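Long-range contacts in MMS19 nucleotide excision repair protein homolog (Mus musculus, PDB 6TBL), which probably serves as a key component of the cytosolic iron-sulfur protein assembly complex, helping to insert iron-sulfur clusters into apoproteins of DNA metabolism and genome integrity: residues K53-S58 with Q71-L76; Q90-L95 with E116-G121. One frame throughout, in Å; residues are numbered along the deposited sequence.

Contact 1: K53-S58 with Q71-L76; sequences KFLNLS and QCMHAL
Phe54 and Met73 bring the backbones of 53-58 and 71-76 nearest each other, with their CA atoms 6.6 Å apart. The helical parts, 53-57 and 71-76, run roughly antiparallel, at 151° between their N-to-C directions, and their axes come within 9.7 Å. This is the helical hairpin of a HEAT repeat, the third of the protein, formed by helices 47-57 and 63-76 in the C-terminal part of MMS19. No hydrogen bond joins the two segments; apolar side chains and sulfur fill the gap.

Phe54 carries most of the contact. Its CG lies anti to the carbonyl carbon (chi1 -72°), and the ring reaches across to helix 71-76. Cys72 sits over one face, its CB 3.6 Å from the ring centroid of Phe54 in a CH-pi contact, displaced toward CE2, with CD2 and CZ about equally near. The Cys72 sulfur approaches the same ring obliquely. A small residue suits this place, since the ring can lie almost directly on its CB. At the edge of the ring, near its plane, stand Met73 SD, a Met-aromatic contact, and CD1 of Leu76, 3.8 Å from Phe54 CD2. Leu29 and Leu36 of helix 22-38 also pack on Phe54, which ties this hairpin to the preceding repeat.

Met73 suits its position because its unbranched chain can fold: bends at chi2 (-61°) and chi3 bring SD beside Phe54 CB and the methyl CE to Leu55. Leu55 and Met73 cross at about a right angle, with Leu55 CD2 resting 3.8 Å from Met73 CE.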
loop_
_atom_site.group_PDB
_atom_site.type_symbol
_atom_site.label_atom_id
_atom_site.label_comp_id
_atom_site.label_asym_id
_atom_site.label_seq_id
_atom_site.Cartn_x
_atom_site.Cartn_y
_atom_site.Cartn_z
ATOM N N LYS A 53 -17.395 -24.923 -4.018
ATOM C CA LYS A 53 -16.976 -26.003 -4.906
ATOM C C LYS A 53 -16.367 -25.472 -6.198
ATOM O O LYS A 53 -15.414 -26.059 -6.724
ATOM C CB LYS A 53 -18.156 -26.924 -5.205
ATOM C CG LYS A 53 -18.539 -27.807 -4.037
ATOM C CD LYS A 53 -17.331 -28.584 -3.541
ATOM C CE LYS A 53 -17.640 -29.338 -2.262
ATOM N NZ LYS A 53 -16.429 -30.021 -1.734
ATOM N N PHE A 54 -16.905 -24.371 -6.729
ATOM C CA PHE A 54 -16.328 -23.788 -7.937
ATOM C C PHE A 54 -14.880 -23.373 -7.709
ATOM O O PHE A 54 -14.020 -23.594 -8.569
ATOM C CB PHE A 54 -17.159 -22.591 -8.402
ATOM C CG PHE A 54 -18.493 -22.959 -8.989
ATOM C CD1 PHE A 54 -18.790 -24.273 -9.313
ATOM C CD2 PHE A 54 -19.448 -21.984 -9.227
ATOM C CE1 PHE A 54 -20.018 -24.606 -9.854
ATOM C CE2 PHE A 54 -20.678 -22.312 -9.766
ATOM C CZ PHE A 54 -20.963 -23.623 -10.082
ATOM N N LEU A 55 -14.591 -22.777 -6.548
ATOM C CA LEU A 55 -13.222 -22.365 -6.253
ATOM C C LEU A 55 -12.294 -23.568 -6.138
ATOM O O LEU A 55 -11.158 -23.529 -6.626
ATOM C CB LEU A 55 -13.188 -21.531 -4.973
ATOM C CG LEU A 55 -13.846 -20.153 -5.044
ATOM C CD1 LEU A 55 -13.860 -19.490 -3.676
ATOM C CD2 LEU A 55 -13.134 -19.274 -6.064
ATOM N N ASN A 56 -12.756 -24.646 -5.499
ATOM C CA ASN A 56 -11.938 -25.850 -5.410
ATOM C C ASN A 56 -11.639 -26.416 -6.790
ATOM O O ASN A 56 -10.502 -26.811 -7.076
ATOM C CB ASN A 56 -12.633 -26.899 -4.543
ATOM C CG ASN A 56 -12.719 -26.488 -3.092
ATOM O OD1 ASN A 56 -11.772 -26.670 -2.326
ATOM N ND2 ASN A 56 -13.857 -25.926 -2.702
ATOM N N LEU A 57 -12.644 -26.452 -7.665
ATOM C CA LEU A 57 -12.451 -26.998 -9.002
ATOM C C LEU A 57 -11.568 -26.112 -9.868
ATOM O O LEU A 57 -11.003 -26.598 -10.854
ATOM C CB LEU A 57 -13.803 -27.216 -9.677
ATOM C CG LEU A 57 -14.699 -28.266 -9.019
ATOM C CD1 LEU A 57 -16.065 -28.278 -9.676
ATOM C CD2 LEU A 57 -14.049 -29.640 -9.092
ATOM N N SER A 58 -11.427 -24.832 -9.523
ATOM C CA SER A 58 -10.544 -23.940 -10.266
ATOM C C SER A 58 -9.069 -24.239 -10.037
ATOM O O SER A 58 -8.224 -23.581 -10.650
ATOM C CB SER A 58 -10.833 -22.485 -9.895
ATOM O OG SER A 58 -10.531 -22.245 -8.532
ATOM N N GLN A 71 -15.553 -20.273 -15.504
ATOM C CA GLN A 71 -16.699 -19.775 -16.259
ATOM C C GLN A 71 -17.966 -19.782 -15.416
ATOM O O GLN A 71 -18.838 -18.925 -15.604
ATOM C CB GLN A 71 -16.896 -20.604 -17.527
ATOM C CG GLN A 71 -15.761 -20.481 -18.528
ATOM C CD GLN A 71 -15.978 -21.328 -19.766
ATOM O OE1 GLN A 71 -16.983 -22.028 -19.889
ATOM N NE2 GLN A 71 -15.033 -21.268 -20.694
ATOM N N CYS A 72 -18.090 -20.735 -14.491
ATOM C CA CYS A 72 -19.211 -20.712 -13.558
ATOM C C CYS A 72 -19.049 -19.597 -12.533
ATOM O O CYS A 72 -20.036 -18.974 -12.125
ATOM C CB CYS A 72 -19.343 -22.067 -12.869
ATOM S SG CYS A 72 -20.114 -23.336 -13.890
ATOM N N MET A 73 -17.812 -19.343 -12.096
ATOM C CA MET A 73 -17.556 -18.213 -11.209
ATOM C C MET A 73 -17.959 -16.905 -11.871
ATOM O O MET A 73 -18.476 -15.997 -11.210
ATOM C CB MET A 73 -16.082 -18.178 -10.814
ATOM C CG MET A 73 -15.672 -19.283 -9.870
ATOM S SD MET A 73 -16.580 -19.181 -8.319
ATOM C CE MET A 73 -16.108 -17.549 -7.758
ATOM N N HIS A 74 -17.725 -16.790 -13.178
ATOM C CA HIS A 74 -18.216 -15.637 -13.921
ATOM C C HIS A 74 -19.738 -15.636 -13.977
ATOM O O HIS A 74 -20.374 -14.599 -13.758
ATOM C CB HIS A 74 -17.620 -15.641 -15.328
ATOM C CG HIS A 74 -18.001 -14.453 -16.155
ATOM N ND1 HIS A 74 -19.182 -14.386 -16.862
ATOM C CD2 HIS A 74 -17.349 -13.291 -16.400
ATOM C CE1 HIS A 74 -19.245 -13.230 -17.501
ATOM N NE2 HIS A 74 -18.145 -12.548 -17.237
ATOM N N ALA A 75 -20.342 -16.797 -14.251
ATOM C CA ALA A 75 -21.792 -16.885 -14.353
ATOM C C ALA A 75 -22.482 -16.649 -13.017
ATOM O O ALA A 75 -23.660 -16.280 -13.002
ATOM C CB ALA A 75 -22.199 -18.246 -14.920
ATOM N N LEU A 76 -21.777 -16.857 -11.900
ATOM C CA LEU A 76 -22.363 -16.589 -10.592
ATOM C C LEU A 76 -22.758 -15.127 -10.436
ATOM O O LEU A 76 -23.702 -14.815 -9.703
ATOM C CB LEU A 76 -21.386 -16.984 -9.484
ATOM C CG LEU A 76 -21.469 -18.408 -8.940
ATOM C CD1 LEU A 76 -20.441 -18.602 -7.838
ATOM C CD2 LEU A 76 -22.864 -18.685 -8.417
#

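Contact 2: Q90-L95 with E116-G121; sequences QVIRAL and EWFLLG
Val91 meets the indole of Trp117 over its face, and the two side chains cross at about a right angle. CG1 of Val91 stands above the middle of the ring system, 3.5 Å from the centroid of the five-membered ring of Trp117 and 18° off its normal, a CH-pi contact. The valine's two branches share the surface: CG1, placed anti to the backbone N (chi1 166°), lies over the fused bond, with Trp117 CD2 at 3.4 Å, while CG2 extends over the six-membered ring near CZ3 and CH2. A beta-branched residue suits this place because both methyls can rest on one broad aromatic plane.

Next along the helix, Ile92 uses its branches in a similar way on Phe118. Its CD1 sits over the centre of the Phe118 ring, 3.7 Å from the centroid and 12° off the normal, and its CG2 touches CZ at 3.5 Å. Phe118 begins from a CB that does not point at 90-95, yet its ring reaches back to the isoleucine.

Both pairs lie between helices 81-94 and 104-118, the two helices of HEAT repeat 4. The backbones are nearest at Ile92 and Trp117, whose CA atoms are 6.7 Å apart. No hydrogen bond crosses between the segments. The indole's polar NE1 instead hydrogen-bonds to Met73 O in the neighbouring repeat, so the large ring can be buried without leaving its N-H unmatched. Leu95, one turn beyond Val91, crosses the Trp117 side chain at about a right angle, its CD1 4.2 Å from Trp117 CD1.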
loop_
_atom_site.group_PDB
_atom_site.type_symbol
_atom_site.label_atom_id
_atom_site.label_comp_id
_atom_site.label_asym_id
_atom_site.label_seq_id
_atom_site.Cartn_x
_atom_site.Cartn_y
_atom_site.Cartn_z
ATOM N N GLN A 90 -13.762 -12.580 -0.367
ATOM C CA GLN A 90 -13.009 -13.830 -0.418
ATOM C C GLN A 90 -12.867 -14.349 -1.844
ATOM O O GLN A 90 -11.873 -15.014 -2.160
ATOM C CB GLN A 90 -13.664 -14.890 0.468
ATOM C CG GLN A 90 -14.915 -15.518 -0.119
ATOM C CD GLN A 90 -15.268 -16.836 0.543
ATOM O OE1 GLN A 90 -16.244 -16.927 1.288
ATOM N NE2 GLN A 90 -14.471 -17.868 0.272
ATOM N N VAL A 91 -13.834 -14.056 -2.713
ATOM C CA VAL A 91 -13.747 -14.509 -4.098
ATOM C C VAL A 91 -12.626 -13.779 -4.824
ATOM O O VAL A 91 -11.838 -14.390 -5.557
ATOM C CB VAL A 91 -15.101 -14.330 -4.809
ATOM C CG1 VAL A 91 -14.933 -14.468 -6.306
ATOM C CG2 VAL A 91 -16.108 -15.347 -4.296
ATOM N N ILE A 92 -12.524 -12.463 -4.622
ATOM C CA ILE A 92 -11.468 -11.690 -5.269
ATOM C C ILE A 92 -10.099 -12.147 -4.781
ATOM O O ILE A 92 -9.139 -12.229 -5.559
ATOM C CB ILE A 92 -11.697 -10.184 -5.035
ATOM C CG1 ILE A 92 -12.954 -9.725 -5.777
ATOM C CG2 ILE A 92 -10.489 -9.373 -5.479
ATOM C CD1 ILE A 92 -13.162 -8.230 -5.769
ATOM N N ARG A 93 -9.989 -12.472 -3.491
ATOM C CA ARG A 93 -8.746 -13.042 -2.983
ATOM C C ARG A 93 -8.497 -14.426 -3.571
ATOM O O ARG A 93 -7.374 -14.739 -3.984
ATOM C CB ARG A 93 -8.785 -13.098 -1.454
ATOM C CG ARG A 93 -9.114 -11.763 -0.799
ATOM C CD ARG A 93 -9.435 -11.921 0.678
ATOM N NE ARG A 93 -8.273 -12.347 1.448
ATOM C CZ ARG A 93 -8.225 -12.365 2.775
ATOM N NH1 ARG A 93 -7.124 -12.768 3.394
ATOM N NH2 ARG A 93 -9.276 -11.976 3.485
ATOM N N ALA A 94 -9.537 -15.263 -3.635
ATOM C CA ALA A 94 -9.366 -16.618 -4.156
ATOM C C ALA A 94 -9.042 -16.612 -5.645
ATOM O O ALA A 94 -8.189 -17.382 -6.099
ATOM C CB ALA A 94 -10.621 -17.447 -3.886
ATOM N N LEU A 95 -9.708 -15.755 -6.421
ATOM C CA LEU A 95 -9.470 -15.717 -7.860
ATOM C C LEU A 95 -8.117 -15.118 -8.221
ATOM O O LEU A 95 -7.746 -15.143 -9.398
ATOM C CB LEU A 95 -10.590 -14.944 -8.563
ATOM C CG LEU A 95 -11.954 -15.640 -8.563
ATOM C CD1 LEU A 95 -12.982 -14.844 -9.348
ATOM C CD2 LEU A 95 -11.831 -17.048 -9.117
ATOM N N GLU A 116 -15.564 -9.343 -13.137
ATOM C CA GLU A 116 -16.984 -9.153 -12.872
ATOM C C GLU A 116 -17.289 -9.134 -11.382
ATOM O O GLU A 116 -18.293 -8.541 -10.971
ATOM C CB GLU A 116 -17.801 -10.241 -13.568
ATOM C CG GLU A 116 -17.837 -10.085 -15.072
ATOM C CD GLU A 116 -18.491 -8.787 -15.505
ATOM O OE1 GLU A 116 -19.525 -8.417 -14.911
ATOM O OE2 GLU A 116 -17.964 -8.131 -16.430
ATOM N N TRP A 117 -16.452 -9.774 -10.564
ATOM C CA TRP A 117 -16.640 -9.713 -9.122
ATOM C C TRP A 117 -16.171 -8.391 -8.530
ATOM O O TRP A 117 -16.579 -8.050 -7.415
ATOM C CB TRP A 117 -15.922 -10.881 -8.444
ATOM C CG TRP A 117 -16.699 -12.160 -8.515
ATOM C CD1 TRP A 117 -16.754 -13.029 -9.565
ATOM C CD2 TRP A 117 -17.545 -12.711 -7.496
ATOM N NE1 TRP A 117 -17.573 -14.089 -9.262
ATOM C CE2 TRP A 117 -18.071 -13.918 -7.997
ATOM C CE3 TRP A 117 -17.899 -12.304 -6.205
ATOM C CZ2 TRP A 117 -18.935 -14.720 -7.256
ATOM C CZ3 TRP A 117 -18.759 -13.102 -5.471
ATOM C CH2 TRP A 117 -19.268 -14.296 -5.998
ATOM N N PHE A 118 -15.334 -7.641 -9.251
ATOM C CA PHE A 118 -14.981 -6.296 -8.808
ATOM C C PHE A 118 -16.141 -5.325 -8.981
ATOM O O PHE A 118 -16.223 -4.326 -8.257
ATOM C CB PHE A 118 -13.759 -5.787 -9.573
ATOM C CG PHE A 118 -12.445 -6.187 -8.965
ATOM C CD1 PHE A 118 -11.936 -5.503 -7.876
ATOM C CD2 PHE A 118 -11.711 -7.235 -9.492
ATOM C CE1 PHE A 118 -10.729 -5.864 -7.320
ATOM C CE2 PHE A 118 -10.500 -7.602 -8.938
ATOM C CZ PHE A 118 -10.008 -6.914 -7.854
ATOM N N LEU A 119 -17.043 -5.600 -9.921
ATOM C CA LEU A 119 -18.129 -4.690 -10.254
ATOM C C LEU A 119 -19.391 -4.927 -9.437
ATOM O O LEU A 119 -20.413 -4.294 -9.713
ATOM C CB LEU A 119 -18.470 -4.807 -11.745
ATOM C CG LEU A 119 -17.321 -4.658 -12.739
ATOM C CD1 LEU A 119 -17.796 -4.973 -14.149
ATOM C CD2 LEU A 119 -16.736 -3.260 -12.664
ATOM N N LEU A 120 -19.361 -5.827 -8.455
ATOM C CA LEU A 120 -20.570 -6.094 -7.682
ATOM C C LEU A 120 -20.923 -4.908 -6.791
ATOM O O LEU A 120 -22.048 -4.397 -6.840
ATOM C CB LEU A 120 -20.397 -7.371 -6.863
ATOM C CG LEU A 120 -20.453 -8.661 -7.683
ATOM C CD1 LEU A 120 -20.253 -9.864 -6.786
ATOM C CD2 LEU A 120 -21.775 -8.766 -8.434
ATOM N N GLY A 121 -19.976 -4.455 -5.976
ATOM C CA GLY A 121 -20.144 -3.211 -5.250
ATOM C C GLY A 121 -19.693 -2.026 -6.082
ATOM O O GLY A 121 -18.700 -1.366 -5.759
#

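Contacts 1 and 2 belong to successive HEAT repeats, and their centres lie 12 Å apart; contact 1 closes before contact 2 opens along the chain. Helices 63-76 and 81-94, one from each pair, are consecutive, and the two contacts touch directly. The bond between Met73 O of contact 1 and Trp117 NE1 of contact 2, 2.9 Å long, joins them, and Met73 CE packs 3.6 Å from Val91 CG1, so this methionine serves both interfaces. Leu55 CD2 adds a contact at 3.8 Å with Ala94 CB. A potassium ion, at a site that includes Thr77, lies about 9 Å from the side chains of both Leu76 and Trp117.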